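PDB 5Z1N: G-protein interacting protein 1 from Dictyostelium discoideum, which probably binds G proteins, including the beta/gamma complex, in chemotaxis, and whose C-terminal TNFAIP8-like domain, described here, holds a phospholipid in an all-helical fold. Local coordinates for residues A[49-53]-A[54-58]; A[107-110]-A[111-115]; A[61-64]-A[65-69]. All blocks are in the same frame, centred on the assembly; numbering follows the deposited sequence.

Contact 1: residues A[49-53]-A[54-58]. With PEF (di-palmitoyl-3-sn-phosphatidylethanolamine), chain B.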
loop_
_atom_site.group_PDB
_atom_site.type_symbol
_atom_site.label_atom_id
_atom_site.label_comp_id
_atom_site.label_asym_id
_atom_site.label_seq_id
_atom_site.Cartn_x
_atom_site.Cartn_y
_atom_site.Cartn_z
ATOM N N PHE A 49 12.984 -6.299 0.833
ATOM C CA PHE A 49 13.861 -6.298 2.000
ATOM C C PHE A 49 15.017 -7.273 1.820
ATOM O O PHE A 49 16.144 -6.999 2.250
ATOM C CB PHE A 49 13.064 -6.645 3.259
ATOM C CG PHE A 49 12.053 -5.601 3.649
ATOM C CD1 PHE A 49 12.388 -4.259 3.650
ATOM C CD2 PHE A 49 10.768 -5.967 4.018
ATOM C CE1 PHE A 49 11.461 -3.300 4.010
ATOM C CE2 PHE A 49 9.837 -5.012 4.379
ATOM C CZ PHE A 49 10.184 -3.676 4.373
ATOM N N PHE A 50 14.754 -8.417 1.185
ATOM C CA PHE A 50 15.793 -9.421 0.989
ATOM C C PHE A 50 16.920 -8.879 0.123
ATOM O O PHE A 50 18.101 -9.034 0.455
ATOM C CB PHE A 50 15.196 -10.683 0.364
ATOM C CG PHE A 50 16.216 -11.739 0.028
ATOM C CD1 PHE A 50 16.624 -12.656 0.984
ATOM C CD2 PHE A 50 16.758 -11.822 -1.245
ATOM C CE1 PHE A 50 17.560 -13.628 0.679
ATOM C CE2 PHE A 50 17.695 -12.791 -1.556
ATOM C CZ PHE A 50 18.094 -13.696 -0.596
ATOM N N TYR A 51 16.579 -8.236 -0.996
ATOM C CA TYR A 51 17.636 -7.754 -1.877
ATOM C C TYR A 51 18.251 -6.443 -1.408
ATOM O O TYR A 51 19.364 -6.114 -1.832
ATOM C CB TYR A 51 17.115 -7.621 -3.303
ATOM C CG TYR A 51 16.867 -8.970 -3.918
ATOM C CD1 TYR A 51 17.923 -9.769 -4.344
ATOM C CD2 TYR A 51 15.586 -9.466 -4.041
ATOM C CE1 TYR A 51 17.700 -11.017 -4.891
ATOM C CE2 TYR A 51 15.360 -10.701 -4.583
ATOM C CZ TYR A 51 16.409 -11.478 -5.009
ATOM O OH TYR A 51 16.154 -12.717 -5.553
ATOM N N ILE A 52 17.566 -5.695 -0.544
ATOM C CA ILE A 52 18.234 -4.601 0.154
ATOM C C ILE A 52 19.292 -5.155 1.102
ATOM O O ILE A 52 20.442 -4.702 1.108
ATOM C CB ILE A 52 17.209 -3.728 0.901
ATOM C CG1 ILE A 52 16.445 -2.837 -0.079
ATOM C CG2 ILE A 52 17.898 -2.880 1.970
ATOM C CD1 ILE A 52 15.207 -2.202 0.525
ATOM N N ASP A 53 18.922 -6.168 1.895
ATOM C CA ASP A 53 19.843 -6.718 2.888
ATOM C C ASP A 53 21.029 -7.414 2.232
ATOM O O ASP A 53 22.165 -7.302 2.709
ATOM C CB ASP A 53 19.103 -7.689 3.809
ATOM C CG ASP A 53 18.001 -7.017 4.599
ATOM O OD1 ASP A 53 18.023 -5.775 4.716
ATOM O OD2 ASP A 53 17.106 -7.731 5.101
ATOM N N SER A 54 20.791 -8.149 1.147
ATOM C CA SER A 54 21.898 -8.779 0.439
ATOM C C SER A 54 22.706 -7.787 -0.384
ATOM O O SER A 54 23.692 -8.191 -1.009
ATOM C CB SER A 54 21.376 -9.898 -0.462
ATOM O OG SER A 54 20.709 -9.363 -1.590
ATOM N N LYS A 55 22.308 -6.515 -0.398
ATOM C CA LYS A 55 22.967 -5.427 -1.115
ATOM C C LYS A 55 22.862 -5.565 -2.627
ATOM O O LYS A 55 23.573 -4.862 -3.355
ATOM C CB LYS A 55 24.438 -5.284 -0.703
ATOM C CG LYS A 55 24.644 -5.223 0.804
ATOM C CD LYS A 55 25.917 -4.479 1.169
ATOM C CE LYS A 55 26.053 -4.337 2.677
ATOM N NZ LYS A 55 26.271 -5.653 3.339
ATOM N N ALA A 56 21.994 -6.448 -3.127
ATOM C CA ALA A 56 21.705 -6.460 -4.557
ATOM C C ALA A 56 20.976 -5.193 -4.978
ATOM O O ALA A 56 21.076 -4.776 -6.137
ATOM C CB ALA A 56 20.884 -7.696 -4.924
ATOM N N ILE A 57 20.239 -4.579 -4.055
ATOM C CA ILE A 57 19.627 -3.272 -4.252
ATOM C C ILE A 57 20.275 -2.298 -3.281
ATOM O O ILE A 57 20.455 -2.616 -2.099
ATOM C CB ILE A 57 18.102 -3.304 -4.030
ATOM C CG1 ILE A 57 17.447 -4.382 -4.889
ATOM C CG2 ILE A 57 17.502 -1.957 -4.359
ATOM C CD1 ILE A 57 15.949 -4.490 -4.674
ATOM N N GLN A 58 20.624 -1.116 -3.774
ATOM C CA GLN A 58 21.175 -0.073 -2.925
ATOM C C GLN A 58 20.062 0.839 -2.425
ATOM O O GLN A 58 19.056 1.052 -3.108
ATOM C CB GLN A 58 22.229 0.742 -3.677
ATOM C CG GLN A 58 23.245 -0.107 -4.425
ATOM C CD GLN A 58 24.646 0.048 -3.868
ATOM O OE1 GLN A 58 24.842 0.653 -2.812
ATOM N NE2 GLN A 58 25.630 -0.501 -4.572
HETATM C C2 PEF B . 8.828 -2.713 8.154
HETATM C C1 PEF B . 10.256 -2.356 7.758
HETATM N N PEF B . 13.600 2.144 9.711
HETATM C C3 PEF B . 8.430 -2.054 9.465
HETATM C C4 PEF B . 13.187 0.467 8.015
HETATM C C5 PEF B . 14.139 1.548 8.507
HETATM C C10 PEF B . 6.881 -3.134 6.838
HETATM C C11 PEF B . 6.037 -2.891 5.612
HETATM C C12 PEF B . 4.550 -2.828 5.943
HETATM C C13 PEF B . 3.820 -2.264 4.728
HETATM C C14 PEF B . 2.302 -2.292 4.858
HETATM C C15 PEF B . 1.701 -1.399 3.775
HETATM C C16 PEF B . 0.180 -1.461 3.756
HETATM C C17 PEF B . -0.416 -0.300 2.964
HETATM C C18 PEF B . 0.297 -0.083 1.634
HETATM C C19 PEF B . -0.683 0.325 0.538
HETATM C C20 PEF B . -1.579 1.484 0.964
HETATM C C21 PEF B . -3.043 1.149 0.706
HETATM C C22 PEF B . -3.968 2.236 1.242
HETATM C C23 PEF B . -5.406 1.735 1.338
HETATM C C24 PEF B . -6.345 2.860 1.754
HETATM C C25 PEF B . -7.740 2.342 2.023
HETATM C C30 PEF B . 6.805 -0.236 9.046
HETATM C C31 PEF B . 6.495 1.218 8.786
HETATM C C32 PEF B . 6.173 1.423 7.310
HETATM C C33 PEF B . 7.416 1.269 6.442
HETATM C C34 PEF B . 7.039 0.807 5.039
HETATM C C35 PEF B . 8.242 0.845 4.102
HETATM C C36 PEF B . 8.067 -0.123 2.938
HETATM C C37 PEF B . 8.992 0.213 1.772
HETATM C C38 PEF B . 8.935 -0.875 0.703
HETATM C C39 PEF B . 8.629 -0.292 -0.672
HETATM C C40 PEF B . 8.611 -1.366 -1.757
HETATM C C41 PEF B . 7.552 -2.431 -1.493
HETATM C C42 PEF B . 6.139 -1.856 -1.512
HETATM C C43 PEF B . 5.102 -2.971 -1.442
HETATM C C44 PEF B . 3.683 -2.418 -1.421
HETATM C C45 PEF B . 2.672 -3.534 -1.578
HETATM O O4 PEF B . 6.674 -4.078 7.579
HETATM O O5 PEF B . 5.912 -1.065 9.112
HETATM O O2 PEF B . 7.966 -2.218 7.138
HETATM O O3 PEF B . 8.179 -0.678 9.200
HETATM O O1P PEF B . 13.310 -2.751 9.896
HETATM O O2P PEF B . 13.036 -2.139 7.352
HETATM O O3P PEF B . 11.042 -2.118 8.919
HETATM O O4P PEF B . 12.818 -0.391 9.094
HETATM P P PEF B . 12.640 -1.957 8.795
HETATM O O HOH W 1 23.168 -5.099 4.471
#

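Contact 2: residues A[107-110]-A[111-115]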
loop_
_atom_site.group_PDB
_atom_site.type_symbol
_atom_site.label_atom_id
_atom_site.label_comp_id
_atom_site.label_asym_id
_atom_site.label_seq_id
_atom_site.Cartn_x
_atom_site.Cartn_y
_atom_site.Cartn_z
ATOM N N GLN A 107 5.097 1.442 -10.708
ATOM C CA GLN A 107 6.069 1.372 -11.787
ATOM C C GLN A 107 7.472 1.216 -11.229
ATOM O O GLN A 107 8.227 0.330 -11.655
ATOM C CB GLN A 107 5.948 2.614 -12.667
ATOM C CG GLN A 107 4.612 2.681 -13.399
ATOM C CD GLN A 107 4.375 4.008 -14.088
ATOM O OE1 GLN A 107 4.990 5.018 -13.745
ATOM N NE2 GLN A 107 3.476 4.014 -15.063
ATOM N N GLU A 108 7.802 1.991 -10.196
ATOM C CA GLU A 108 9.172 1.932 -9.718
ATOM C C GLU A 108 9.439 0.610 -9.022
ATOM O O GLU A 108 10.523 0.034 -9.189
ATOM C CB GLU A 108 9.473 3.123 -8.816
ATOM C CG GLU A 108 9.544 4.433 -9.587
ATOM C CD GLU A 108 10.395 4.326 -10.845
ATOM O OE1 GLU A 108 11.495 3.735 -10.785
ATOM O OE2 GLU A 108 9.959 4.832 -11.903
ATOM N N THR A 109 8.442 0.069 -8.317
ATOM C CA THR A 109 8.645 -1.241 -7.720
ATOM C C THR A 109 8.896 -2.273 -8.808
ATOM O O THR A 109 9.810 -3.100 -8.689
ATOM C CB THR A 109 7.451 -1.628 -6.848
ATOM O OG1 THR A 109 7.306 -0.668 -5.796
ATOM C CG2 THR A 109 7.670 -3.002 -6.220
ATOM N N VAL A 110 8.150 -2.185 -9.915
ATOM C CA VAL A 110 8.395 -3.091 -11.032
ATOM C C VAL A 110 9.839 -2.951 -11.488
ATOM O O VAL A 110 10.581 -3.939 -11.591
ATOM C CB VAL A 110 7.404 -2.814 -12.177
ATOM C CG1 VAL A 110 7.908 -3.421 -13.479
ATOM C CG2 VAL A 110 6.027 -3.372 -11.830
ATOM N N THR A 111 10.281 -1.706 -11.679
ATOM C CA THR A 111 11.647 -1.488 -12.130
ATOM C C THR A 111 12.633 -2.041 -11.115
ATOM O O THR A 111 13.652 -2.636 -11.485
ATOM C CB THR A 111 11.882 0.001 -12.374
ATOM O OG1 THR A 111 11.045 0.439 -13.452
ATOM C CG2 THR A 111 13.344 0.267 -12.722
ATOM N N LEU A 112 12.307 -1.918 -9.828
ATOM C CA LEU A 112 13.220 -2.394 -8.802
ATOM C C LEU A 112 13.362 -3.908 -8.849
ATOM O O LEU A 112 14.448 -4.441 -8.597
ATOM C CB LEU A 112 12.736 -1.950 -7.424
ATOM C CG LEU A 112 13.788 -1.895 -6.320
ATOM C CD1 LEU A 112 14.877 -0.901 -6.676
ATOM C CD2 LEU A 112 13.137 -1.533 -4.996
ATOM N N LEU A 113 12.286 -4.621 -9.180
ATOM C CA LEU A 113 12.274 -6.062 -8.971
ATOM C C LEU A 113 12.377 -6.851 -10.263
ATOM O O LEU A 113 12.402 -8.088 -10.219
ATOM C CB LEU A 113 11.019 -6.472 -8.192
ATOM C CG LEU A 113 11.068 -6.040 -6.723
ATOM C CD1 LEU A 113 9.765 -6.353 -6.008
ATOM C CD2 LEU A 113 12.254 -6.683 -6.006
ATOM N N THR A 114 12.450 -6.172 -11.405
ATOM C CA THR A 114 12.623 -6.858 -12.681
ATOM C C THR A 114 13.833 -7.790 -12.723
ATOM O O THR A 114 13.689 -8.909 -13.241
ATOM C CB THR A 114 12.685 -5.812 -13.804
ATOM O OG1 THR A 114 11.386 -5.232 -13.983
ATOM C CG2 THR A 114 13.146 -6.440 -15.114
ATOM N N PRO A 115 15.016 -7.429 -12.204
ATOM C CA PRO A 115 16.142 -8.379 -12.241
ATOM C C PRO A 115 15.964 -9.603 -11.353
ATOM O O PRO A 115 16.793 -10.519 -11.441
ATOM C CB PRO A 115 17.336 -7.536 -11.766
ATOM C CG PRO A 115 16.911 -6.124 -11.927
ATOM C CD PRO A 115 15.443 -6.125 -11.668
HETATM O O HOH W 2 10.784 2.897 -14.061
#

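Contact 3: residues A[61-64]-A[65-69]. With NA (sodium ion), chain D; PEF (di-palmitoyl-3-sn-phosphatidylethanolamine), chain B.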
loop_
_atom_site.group_PDB
_atom_site.type_symbol
_atom_site.label_atom_id
_atom_site.label_comp_id
_atom_site.label_asym_id
_atom_site.label_seq_id
_atom_site.Cartn_x
_atom_site.Cartn_y
_atom_site.Cartn_z
ATOM N N ASP A 61 18.564 3.409 -4.670
ATOM C CA ASP A 61 17.621 2.923 -5.673
ATOM C C ASP A 61 16.195 2.898 -5.142
ATOM O O ASP A 61 15.242 2.952 -5.926
ATOM C CB ASP A 61 18.023 1.524 -6.142
ATOM C CG ASP A 61 19.511 1.399 -6.402
ATOM O OD1 ASP A 61 20.106 2.351 -6.947
ATOM O OD2 ASP A 61 20.086 0.344 -6.057
ATOM N N LEU A 62 16.028 2.814 -3.820
ATOM C CA LEU A 62 14.696 2.791 -3.231
ATOM C C LEU A 62 14.025 4.157 -3.256
ATOM O O LEU A 62 12.794 4.226 -3.133
ATOM C CB LEU A 62 14.766 2.285 -1.791
ATOM C CG LEU A 62 14.379 0.827 -1.546
ATOM C CD1 LEU A 62 12.906 0.599 -1.855
ATOM C CD2 LEU A 62 15.248 -0.088 -2.379
ATOM N N ALA A 63 14.803 5.231 -3.429
ATOM C CA ALA A 63 14.282 6.588 -3.272
ATOM C C ALA A 63 12.989 6.793 -4.052
ATOM O O ALA A 63 11.976 7.235 -3.495
ATOM C CB ALA A 63 15.339 7.603 -3.709
ATOM N N LYS A 64 13.003 6.438 -5.343
ATOM C CA LYS A 64 11.839 6.634 -6.201
ATOM C C LYS A 64 10.584 6.021 -5.592
ATOM O O LYS A 64 9.525 6.657 -5.550
ATOM C CB LYS A 64 12.098 6.034 -7.584
ATOM C CG LYS A 64 13.342 6.542 -8.291
ATOM C CD LYS A 64 13.343 6.084 -9.745
ATOM C CE LYS A 64 14.598 6.516 -10.484
ATOM N NZ LYS A 64 14.397 6.487 -11.965
ATOM N N VAL A 65 10.678 4.776 -5.123
ATOM C CA VAL A 65 9.512 4.147 -4.512
ATOM C C VAL A 65 9.141 4.881 -3.232
ATOM O O VAL A 65 7.981 5.264 -3.025
ATOM C CB VAL A 65 9.773 2.651 -4.256
ATOM C CG1 VAL A 65 8.498 1.960 -3.792
ATOM C CG2 VAL A 65 10.305 1.981 -5.512
ATOM N N ASP A 66 10.142 5.149 -2.390
ATOM C CA ASP A 66 9.902 5.785 -1.101
ATOM C C ASP A 66 9.077 7.051 -1.274
ATOM O O ASP A 66 7.945 7.154 -0.779
ATOM C CB ASP A 66 11.243 6.088 -0.427
ATOM C CG ASP A 66 11.102 6.994 0.773
ATOM O OD1 ASP A 66 10.635 6.514 1.823
ATOM O OD2 ASP A 66 11.463 8.184 0.668
ATOM N N ARG A 67 9.617 8.002 -2.040
ATOM C CA ARG A 67 8.914 9.257 -2.281
ATOM C C ARG A 67 7.493 9.003 -2.763
ATOM O O ARG A 67 6.528 9.554 -2.214
ATOM C CB ARG A 67 9.686 10.102 -3.295
ATOM C CG ARG A 67 10.785 10.950 -2.679
ATOM C CD ARG A 67 11.362 11.932 -3.689
ATOM N NE ARG A 67 12.549 11.401 -4.354
ATOM C CZ ARG A 67 13.779 11.467 -3.854
ATOM N NH1 ARG A 67 14.798 10.957 -4.530
ATOM N NH2 ARG A 67 13.990 12.044 -2.678
ATOM N N ALA A 68 7.341 8.135 -3.771
ATOM C CA ALA A 68 6.012 7.893 -4.316
ATOM C C ALA A 68 5.071 7.419 -3.220
ATOM O O ALA A 68 3.991 7.993 -3.018
ATOM C CB ALA A 68 6.080 6.876 -5.455
ATOM N N LEU A 69 5.509 6.424 -2.445
ATOM C CA LEU A 69 4.659 5.902 -1.385
ATOM C C LEU A 69 4.268 7.015 -0.432
ATOM O O LEU A 69 3.087 7.189 -0.110
ATOM C CB LEU A 69 5.374 4.774 -0.643
ATOM C CG LEU A 69 5.501 3.452 -1.400
ATOM C CD1 LEU A 69 6.327 2.466 -0.593
ATOM C CD2 LEU A 69 4.127 2.876 -1.713
HETATM NA NA NA D . 13.012 3.496 -6.499
HETATM C C2 PEF B . 8.828 -2.713 8.154
HETATM C C1 PEF B . 10.256 -2.356 7.758
HETATM N N PEF B . 13.600 2.144 9.711
HETATM C C3 PEF B . 8.430 -2.054 9.465
HETATM C C4 PEF B . 13.187 0.467 8.015
HETATM C C5 PEF B . 14.139 1.548 8.507
HETATM C C10 PEF B . 6.881 -3.134 6.838
HETATM C C11 PEF B . 6.037 -2.891 5.612
HETATM C C12 PEF B . 4.550 -2.828 5.943
HETATM C C13 PEF B . 3.820 -2.264 4.728
HETATM C C14 PEF B . 2.302 -2.292 4.858
HETATM C C15 PEF B . 1.701 -1.399 3.775
HETATM C C16 PEF B . 0.180 -1.461 3.756
HETATM C C17 PEF B . -0.416 -0.300 2.964
HETATM C C18 PEF B . 0.297 -0.083 1.634
HETATM C C19 PEF B . -0.683 0.325 0.538
HETATM C C20 PEF B . -1.579 1.484 0.964
HETATM C C21 PEF B . -3.043 1.149 0.706
HETATM C C22 PEF B . -3.968 2.236 1.242
HETATM C C23 PEF B . -5.406 1.735 1.338
HETATM C C24 PEF B . -6.345 2.860 1.754
HETATM C C25 PEF B . -7.740 2.342 2.023
HETATM C C30 PEF B . 6.805 -0.236 9.046
HETATM C C31 PEF B . 6.495 1.218 8.786
HETATM C C32 PEF B . 6.173 1.423 7.310
HETATM C C33 PEF B . 7.416 1.269 6.442
HETATM C C34 PEF B . 7.039 0.807 5.039
HETATM C C35 PEF B . 8.242 0.845 4.102
HETATM C C36 PEF B . 8.067 -0.123 2.938
HETATM C C37 PEF B . 8.992 0.213 1.772
HETATM C C38 PEF B . 8.935 -0.875 0.703
HETATM C C39 PEF B . 8.629 -0.292 -0.672
HETATM C C40 PEF B . 8.611 -1.366 -1.757
HETATM C C41 PEF B . 7.552 -2.431 -1.493
HETATM C C42 PEF B . 6.139 -1.856 -1.512
HETATM C C43 PEF B . 5.102 -2.971 -1.442
HETATM C C44 PEF B . 3.683 -2.418 -1.421
HETATM C C45 PEF B . 2.672 -3.534 -1.578
HETATM O O4 PEF B . 6.674 -4.078 7.579
HETATM O O5 PEF B . 5.912 -1.065 9.112
HETATM O O2 PEF B . 7.966 -2.218 7.138
HETATM O O3 PEF B . 8.179 -0.678 9.200
HETATM O O1P PEF B . 13.310 -2.751 9.896
HETATM O O2P PEF B . 13.036 -2.139 7.352
HETATM O O3P PEF B . 11.042 -2.118 8.919
HETATM O O4P PEF B . 12.818 -0.391 9.094
HETATM P P PEF B . 12.640 -1.957 8.795
HETATM O O HOH W 3 12.674 2.226 -8.870
#

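Contact 1: residues A[49-53]-A[54-58]
The Y51 side chain has CG beside its own backbone N and anti to the carbonyl carbon (chi1 -70°), and CG1 of I57 is set the same way, with CD1 running on extended. These torsions bring Y51 CB and I57 CD1 to 3.6 Å. The contact is the C-terminal ending of helix 31-53 in the TNFAIP8-like helical fold, where the chain turns toward helix 59-81. K55 is the first residue to leave helical geometry and takes a left-handed conformation (phi 68°).

The amides of S54, K55 and I57 turn back on the last turn of the helix. S54 N donates to F50 O at 2.9 Å, an ordinary helical bond. K55 N reaches I52 O from above the carbonyl plane, and I57 N reaches Y51 O at 2.8 Å, also from above the plane. F50 O, Y51 O and I52 O thus each take an N-H from the residues that follow. S54 adds a weak bond from OG to F50 O at 3.3 Å.

A56 CB touches the Y51 ring at its edge, 3.7 Å from CD1. One face of that ring has F50 CD2 over its centre. F116 stacks on the Y51 ring as well, and the hydroxyl is hydrogen-bonded to K47 NZ. I52 packs more loosely on I57 and also touches I59 and L62 of the next helix.

One turn earlier, F49 belongs to the phosphatidylethanolamine pocket. Its ring reaches the glycerol part of the lipid, with CZ 3.6 Å from C1.

Contact 2: residues A[107-110]-A[111-115]
This is a local contact along the C-terminal part of helix 92-113, between residues three and four apart, and V110 and T114 are joined by a side-chain bond. T114 OG1 donates to V110 O at 2.8 Å. With chi1 at -71° the hydroxyl lies beside its own backbone N, on the side from which V110 O one turn earlier can be reached. L113 N reaches the same oxygen at 3.0 Å. The two donors come from opposite faces of the carbonyl plane. T114 N adds a weak bond to V110 O.

L113 N is itself shared, since it also bonds T109 O at 2.9 Å. Both of its bonds are bent. Upstream the helix is regular, with T111 N bonded to Q107 O.

In the TNFAIP8-like bundle this helix packs among helices 31-53, 59-81 and 119-132. T109 and L113 lie side by side and point the same way, CG2 of T109 4.0 Å from L113 CD1. Both touch I44, and L113 also meets V48 and I125. T109 OG1 is hydrogen-bonded to A105 O.

E108 runs alongside T111, bent at chi2. OE1 comes within 4.1 Å of T111 CB, while OE2 accepts a hydrogen bond from a water at 3.0 Å.

Contact 3: residues A[61-64]-A[65-69]
V65 and L62 meet through their side chains, L62 CD1 lying 4.4 Å from V65 CB, one turn apart on helix 59-81. The backbone supplies the hydrogen bonds. D66 N donates to L62 O at 2.9 Å and R67 N to A63 O at the same length. The bond from A68 N to K64 O is longer, at 3.2 Å.

D61 O binds the sodium ion at 2.4 Å, and a water binds it at 2.7 Å. V65 belongs to the sodium site, but its methyl CG2 is no oxygen ligand. The close approach of carbon atoms to the ion is doubtful.

Helix 59-81 forms part of the lipid pocket of the TNFAIP8-like fold, and V65 and L69 belong to the phosphatidylethanolamine pocket. V65 CG1 is anti to the backbone N (chi1 -173°) and faces the acyl chain, 3.9 Å from lipid C39. L69 CD1 touches the same carbon at 3.6 Å. Were V65 an alanine, CG1 and CG2 would be gone, and a gap would probably open beside acyl carbons C39 and C40.

D66 is buried and its carboxylate has two partners: OD2 makes a salt bridge to R70 NH2, and OD1 accepts a hydrogen bond from L166 N near the C-terminus of the chain.

Overall arrangement
The three contacts follow in the chain as 1, 3 and 2, at the end of helix 31-53 and on helices 59-81 and 92-113. They lie on the same side of the chain's centre. Contacts 2 and 3 are nearest, with centres about 11 Å apart, and E108 CB packs on V65 CG2 at 3.6 Å. L62 of contact 3 joins all three: its CD2 meets I57 CG2 of contact 1 at 3.5 Å and L112 CD2 of contact 2 at 3.7 Å. The phosphatidylethanolamine is touched at its glycerol part by contact 1 and along an acyl chain by contact 3. In contact 2, the T109 side chain is about 4 Å from this lipid and that of E108 about 4 Å from the sodium ion.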